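Local coordinates for Lmo0181 protein (Listeria monocytogenes serovar 1/2a, PDB 5F7V) that binds the cyclic tetrasaccharide cycloalternan as the substrate-binding lipoprotein of an ABC transporter, probably delivering it for uptake across the cell membrane, at residues 177-191 with 203-216. Sequence-based numbering, arbitrary orientation.
Sequences VTMNEFYKVAAQNGG and INSPENVEALTHLT. With GLC (alpha-D-glucopyranose), chain B.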
loop_
_atom_site.group_PDB
_atom_site.type_symbol
_atom_site.label_atom_id
_atom_site.label_comp_id
_atom_site.label_asym_id
_atom_site.label_seq_id
_atom_site.Cartn_x
_atom_site.Cartn_y
_atom_site.Cartn_z
ATOM N N VAL A 177 -7.462 5.366 9.912
ATOM C CA VAL A 177 -8.622 4.625 10.402
ATOM C C VAL A 177 -9.511 4.353 9.190
ATOM O O VAL A 177 -10.488 5.045 8.959
ATOM C CB VAL A 177 -9.357 5.321 11.560
ATOM C CG1 VAL A 177 -10.355 4.352 12.168
ATOM C CG2 VAL A 177 -8.329 5.738 12.603
ATOM N N THR A 178 -9.106 3.349 8.426
ATOM C CA THR A 178 -9.665 3.024 7.129
ATOM C C THR A 178 -9.810 1.510 7.024
ATOM O O THR A 178 -9.213 0.779 7.807
ATOM C CB THR A 178 -8.739 3.493 5.985
ATOM O OG1 THR A 178 -7.505 2.758 6.130
ATOM C CG2 THR A 178 -8.538 4.990 5.993
ATOM N N MET A 179 -10.594 1.049 6.052
ATOM C CA MET A 179 -10.686 -0.383 5.795
ATOM C C MET A 179 -9.319 -0.977 5.516
ATOM O O MET A 179 -9.014 -2.075 5.985
ATOM C CB MET A 179 -11.674 -0.646 4.642
ATOM C CG MET A 179 -11.732 -2.116 4.277
ATOM S SD MET A 179 -12.452 -3.160 5.582
ATOM C CE MET A 179 -14.060 -3.409 4.871
ATOM N N ASN A 180 -8.491 -0.288 4.730
ATOM C CA ASN A 180 -7.182 -0.865 4.382
ATOM C C ASN A 180 -6.310 -1.014 5.600
ATOM O O ASN A 180 -5.629 -2.034 5.756
ATOM C CB ASN A 180 -6.451 -0.019 3.343
ATOM C CG ASN A 180 -6.199 -0.751 2.053
ATOM O OD1 ASN A 180 -7.050 -1.517 1.568
ATOM N ND2 ASN A 180 -5.021 -0.528 1.488
ATOM N N GLU A 181 -6.370 -0.045 6.510
ATOM C CA GLU A 181 -5.564 -0.178 7.728
ATOM C C GLU A 181 -6.166 -1.233 8.650
ATOM O O GLU A 181 -5.476 -1.957 9.364
ATOM C CB GLU A 181 -5.475 1.163 8.437
ATOM C CG GLU A 181 -4.372 1.208 9.487
ATOM C CD GLU A 181 -2.968 1.290 8.911
ATOM O OE1 GLU A 181 -2.767 1.457 7.665
ATOM O OE2 GLU A 181 -2.029 1.224 9.750
ATOM N N PHE A 182 -7.496 -1.278 8.650
ATOM C CA PHE A 182 -8.193 -2.096 9.656
ATOM C C PHE A 182 -8.055 -3.573 9.440
ATOM O O PHE A 182 -8.055 -4.287 10.432
ATOM C CB PHE A 182 -9.660 -1.723 9.663
ATOM C CG PHE A 182 -10.382 -2.307 10.848
ATOM C CD1 PHE A 182 -10.006 -1.933 12.134
ATOM C CD2 PHE A 182 -11.386 -3.233 10.707
ATOM C CE1 PHE A 182 -10.619 -2.452 13.251
ATOM C CE2 PHE A 182 -12.005 -3.762 11.821
ATOM C CZ PHE A 182 -11.604 -3.379 13.084
ATOM N N TYR A 183 -7.924 -4.066 8.212
ATOM C CA TYR A 183 -7.795 -5.535 8.142
ATOM C C TYR A 183 -6.500 -5.956 8.835
ATOM O O TYR A 183 -6.410 -7.041 9.396
ATOM C CB TYR A 183 -7.929 -6.120 6.740
ATOM C CG TYR A 183 -6.864 -5.809 5.714
ATOM C CD1 TYR A 183 -5.695 -6.530 5.657
ATOM C CD2 TYR A 183 -7.024 -4.802 4.776
ATOM C CE1 TYR A 183 -4.740 -6.298 4.685
ATOM C CE2 TYR A 183 -6.092 -4.551 3.799
ATOM C CZ TYR A 183 -4.948 -5.292 3.782
ATOM O OH TYR A 183 -4.030 -5.062 2.791
ATOM N N LYS A 184 -5.469 -5.112 8.775
ATOM C CA LYS A 184 -4.229 -5.353 9.530
ATOM C C LYS A 184 -4.404 -5.190 11.033
ATOM O O LYS A 184 -3.988 -6.046 11.797
ATOM C CB LYS A 184 -3.169 -4.418 8.998
ATOM C CG LYS A 184 -1.877 -4.456 9.782
ATOM C CD LYS A 184 -0.875 -3.389 9.389
ATOM C CE LYS A 184 -1.352 -1.963 9.659
ATOM N NZ LYS A 184 -0.403 -0.980 9.073
ATOM N N VAL A 185 -4.961 -4.069 11.465
ATOM C CA VAL A 185 -5.104 -3.805 12.905
ATOM C C VAL A 185 -6.042 -4.817 13.560
ATOM O O VAL A 185 -5.785 -5.271 14.676
ATOM C CB VAL A 185 -5.516 -2.329 13.155
ATOM C CG1 VAL A 185 -5.681 -2.085 14.631
ATOM C CG2 VAL A 185 -4.416 -1.423 12.617
ATOM N N ALA A 186 -7.095 -5.214 12.844
ATOM C CA ALA A 186 -7.940 -6.334 13.337
ATOM C C ALA A 186 -7.132 -7.605 13.535
ATOM O O ALA A 186 -7.234 -8.255 14.581
ATOM C CB ALA A 186 -9.079 -6.578 12.367
ATOM N N ALA A 187 -6.272 -7.909 12.561
ATOM C CA ALA A 187 -5.429 -9.105 12.693
ATOM C C ALA A 187 -4.454 -9.016 13.835
ATOM O O ALA A 187 -4.106 -10.038 14.426
ATOM C CB ALA A 187 -4.691 -9.336 11.381
ATOM N N GLN A 188 -4.024 -7.816 14.205
ATOM C CA GLN A 188 -3.199 -7.657 15.403
ATOM C C GLN A 188 -3.888 -8.005 16.724
ATOM O O GLN A 188 -3.235 -8.122 17.755
ATOM C CB GLN A 188 -2.700 -6.204 15.467
ATOM C CG GLN A 188 -1.696 -5.829 14.376
ATOM C CD GLN A 188 -1.443 -4.348 14.269
ATOM O OE1 GLN A 188 -1.976 -3.522 15.013
ATOM N NE2 GLN A 188 -0.639 -4.022 13.276
ATOM N N ASN A 189 -5.202 -8.168 16.682
ATOM C CA ASN A 189 -6.026 -8.594 17.800
ATOM C C ASN A 189 -6.741 -9.914 17.517
ATOM O O ASN A 189 -7.670 -10.270 18.219
ATOM C CB ASN A 189 -7.033 -7.502 18.171
ATOM C CG ASN A 189 -7.271 -7.387 19.656
ATOM O OD1 ASN A 189 -6.378 -7.631 20.454
ATOM N ND2 ASN A 189 -8.463 -6.990 20.051
ATOM N N GLY A 190 -6.270 -10.664 16.525
ATOM C CA GLY A 190 -6.805 -11.999 16.234
ATOM C C GLY A 190 -8.083 -11.988 15.442
ATOM O O GLY A 190 -8.694 -13.054 15.273
ATOM N N GLY A 191 -8.428 -10.840 14.890
ATOM C CA GLY A 191 -9.659 -10.660 14.096
ATOM C C GLY A 191 -9.432 -10.768 12.605
ATOM O O GLY A 191 -8.325 -10.891 12.128
ATOM N N ILE A 203 -16.371 -8.876 10.453
ATOM C CA ILE A 203 -15.777 -7.562 10.695
ATOM C C ILE A 203 -16.196 -6.956 12.024
ATOM O O ILE A 203 -15.443 -6.171 12.622
ATOM C CB ILE A 203 -16.062 -6.608 9.497
ATOM C CG1 ILE A 203 -15.162 -5.371 9.597
ATOM C CG2 ILE A 203 -17.513 -6.216 9.385
ATOM C CD1 ILE A 203 -15.150 -4.498 8.374
ATOM N N ASN A 204 -17.376 -7.314 12.506
ATOM C CA ASN A 204 -17.917 -6.827 13.766
ATOM C C ASN A 204 -17.683 -7.750 14.961
ATOM O O ASN A 204 -18.449 -7.658 15.897
ATOM C CB ASN A 204 -19.381 -6.444 13.597
ATOM C CG ASN A 204 -20.245 -7.630 13.288
ATOM O OD1 ASN A 204 -19.778 -8.597 12.676
ATOM N ND2 ASN A 204 -21.500 -7.564 13.695
ATOM N N SER A 205 -16.662 -8.589 14.917
ATOM C CA SER A 205 -16.317 -9.372 16.122
ATOM C C SER A 205 -15.923 -8.499 17.304
ATOM O O SER A 205 -15.490 -7.370 17.125
ATOM C CB SER A 205 -15.181 -10.317 15.763
ATOM O OG SER A 205 -14.001 -9.535 15.548
ATOM N N PRO A 206 -16.016 -9.011 18.541
ATOM C CA PRO A 206 -15.615 -8.232 19.691
ATOM C C PRO A 206 -14.153 -7.841 19.694
ATOM O O PRO A 206 -13.818 -6.714 20.088
ATOM C CB PRO A 206 -15.965 -9.108 20.907
ATOM C CG PRO A 206 -16.505 -10.349 20.378
ATOM C CD PRO A 206 -16.624 -10.308 18.886
ATOM N N GLU A 207 -13.280 -8.721 19.185
ATOM C CA GLU A 207 -11.873 -8.353 19.129
ATOM C C GLU A 207 -11.701 -7.216 18.138
ATOM O O GLU A 207 -10.799 -6.387 18.324
ATOM C CB GLU A 207 -10.989 -9.570 18.793
ATOM C CG GLU A 207 -11.141 -10.249 17.451
ATOM C CD GLU A 207 -12.235 -11.284 17.390
ATOM O OE1 GLU A 207 -13.174 -11.346 18.208
ATOM O OE2 GLU A 207 -12.126 -12.077 16.435
ATOM N N ASN A 208 -12.531 -7.160 17.104
ATOM C CA ASN A 208 -12.438 -6.077 16.118
ATOM C C ASN A 208 -12.985 -4.786 16.682
ATOM O O ASN A 208 -12.448 -3.718 16.397
ATOM C CB ASN A 208 -13.184 -6.432 14.832
ATOM C CG ASN A 208 -12.398 -7.404 13.975
ATOM O OD1 ASN A 208 -11.372 -7.969 14.399
ATOM N ND2 ASN A 208 -12.827 -7.537 12.714
ATOM N N VAL A 209 -14.032 -4.826 17.504
ATOM C CA VAL A 209 -14.481 -3.617 18.187
ATOM C C VAL A 209 -13.344 -3.105 19.028
ATOM O O VAL A 209 -13.087 -1.899 19.038
ATOM C CB VAL A 209 -15.728 -3.885 19.055
ATOM C CG1 VAL A 209 -16.102 -2.646 19.863
ATOM C CG2 VAL A 209 -16.905 -4.355 18.214
ATOM N N GLU A 210 -12.636 -3.955 19.754
ATOM C CA GLU A 210 -11.511 -3.479 20.570
ATOM C C GLU A 210 -10.418 -2.875 19.711
ATOM O O GLU A 210 -9.822 -1.847 20.038
ATOM C CB GLU A 210 -10.990 -4.659 21.385
ATOM C CG GLU A 210 -9.950 -4.240 22.422
ATOM C CD GLU A 210 -9.457 -5.351 23.321
ATOM O OE1 GLU A 210 -9.548 -6.539 22.938
ATOM O OE2 GLU A 210 -9.049 -4.999 24.466
ATOM N N ALA A 211 -10.116 -3.502 18.575
ATOM C CA ALA A 211 -9.074 -3.013 17.663
ATOM C C ALA A 211 -9.410 -1.647 17.099
ATOM O O ALA A 211 -8.565 -0.751 17.028
ATOM C CB ALA A 211 -8.802 -3.998 16.534
ATOM N N LEU A 212 -10.659 -1.493 16.657
ATOM C CA LEU A 212 -11.077 -0.183 16.147
ATOM C C LEU A 212 -11.084 0.872 17.218
ATOM O O LEU A 212 -10.646 1.995 16.938
ATOM C CB LEU A 212 -12.445 -0.285 15.495
ATOM C CG LEU A 212 -13.007 1.026 14.873
ATOM C CD1 LEU A 212 -12.130 1.540 13.775
ATOM C CD2 LEU A 212 -14.387 0.754 14.316
ATOM N N THR A 213 -11.545 0.502 18.402
ATOM C CA THR A 213 -11.533 1.424 19.526
ATOM C C THR A 213 -10.121 1.853 19.882
ATOM O O THR A 213 -9.895 3.048 20.224
ATOM C CB THR A 213 -12.269 0.811 20.726
ATOM O OG1 THR A 213 -13.593 0.462 20.305
ATOM C CG2 THR A 213 -12.322 1.780 21.929
ATOM N N HIS A 214 -9.146 0.965 19.765
ATOM C CA HIS A 214 -7.755 1.317 19.980
ATOM C C HIS A 214 -7.360 2.462 19.038
ATOM O O HIS A 214 -6.692 3.409 19.462
ATOM C CB HIS A 214 -6.918 0.040 19.836
ATOM C CG HIS A 214 -5.555 0.252 19.262
ATOM N ND1 HIS A 214 -4.458 0.788 19.931
ATOM C CD2 HIS A 214 -5.126 -0.098 18.030
ATOM C CE1 HIS A 214 -3.434 0.783 19.100
ATOM N NE2 HIS A 214 -3.811 0.250 17.964
ATOM N N LEU A 215 -7.730 2.375 17.762
ATOM C CA LEU A 215 -7.450 3.455 16.793
ATOM C C LEU A 215 -8.261 4.722 17.075
ATOM O O LEU A 215 -7.712 5.830 17.118
ATOM C CB LEU A 215 -7.712 3.022 15.358
ATOM C CG LEU A 215 -6.849 1.839 14.886
ATOM C CD1 LEU A 215 -7.327 1.419 13.511
ATOM C CD2 LEU A 215 -5.369 2.156 14.904
ATOM N N THR A 216 -9.575 4.594 17.270
ATOM C CA THR A 216 -10.389 5.816 17.342
ATOM C C THR A 216 -10.185 6.555 18.646
ATOM O O THR A 216 -10.234 7.799 18.635
ATOM C CB THR A 216 -11.864 5.519 17.078
ATOM O OG1 THR A 216 -12.362 4.629 18.066
ATOM C CG2 THR A 216 -12.097 4.907 15.703
HETATM C C1 GLC B . -3.404 2.707 1.247
HETATM C C2 GLC B . -3.312 4.184 1.607
HETATM C C3 GLC B . -2.025 4.425 2.395
HETATM C C4 GLC B . -2.007 3.525 3.616
HETATM C C5 GLC B . -2.299 2.061 3.253
HETATM C C6 GLC B . -2.550 1.156 4.461
HETATM O O2 GLC B . -3.360 5.005 0.427
HETATM O O3 GLC B . -2.036 5.808 2.777
HETATM O O4 GLC B . -0.710 3.548 4.237
HETATM O O5 GLC B . -3.451 1.905 2.424
HETATM O O6 GLC B . -3.662 1.665 5.190
HETATM O O HOH W 1 -2.350 -0.561 15.510
#
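F182 reaches from helix 179-187 to helix 206-220 edge first. Its CG lies opposite the backbone N (chi1 -168°), which carries the ring across so that CZ comes to 3.4 Å from N208 O and CE1 to 3.6 Å from L212 CB. N208 O and L212 N, joined by a helical hydrogen bond, both meet the ring rim in its plane, while A186 CB sits over one face, offset toward the rim. The N208 amide stands nearly perpendicular to the ring, 80° between planes; its ND2 donates to I203 O, and its OD1 packs against A186 CB at 3.4 Å. Beyond it, I203 CD1 meets M179 CE.

Just before the helix, V177 divides its methyls: CG1 touches L212 CD1 at 3.7 Å, and CG2 lies against L215 CB. V185 CG1 packs on L215 CD1 and the edge of H214.

Within the Schellman motif that ends helix 179-187, N189 ND2 donates almost straight to E207 O (3.0 Å) and to E210 OE1 (3.1 Å), both in its amide plane; its OD1 is held by N273.

The local axes cross at 118°, 8.8 Å apart. This helix packing adjoins the ligand pocket of a solute-binding protein: N180 ND2 donates to O5, and E181 OE1 accepts from O6, of a cycloalternan glucose unit. Strand 278-287 lies alongside; helix 361-376 packs on M179, and helix 382-397 covers V209, T213 and T216.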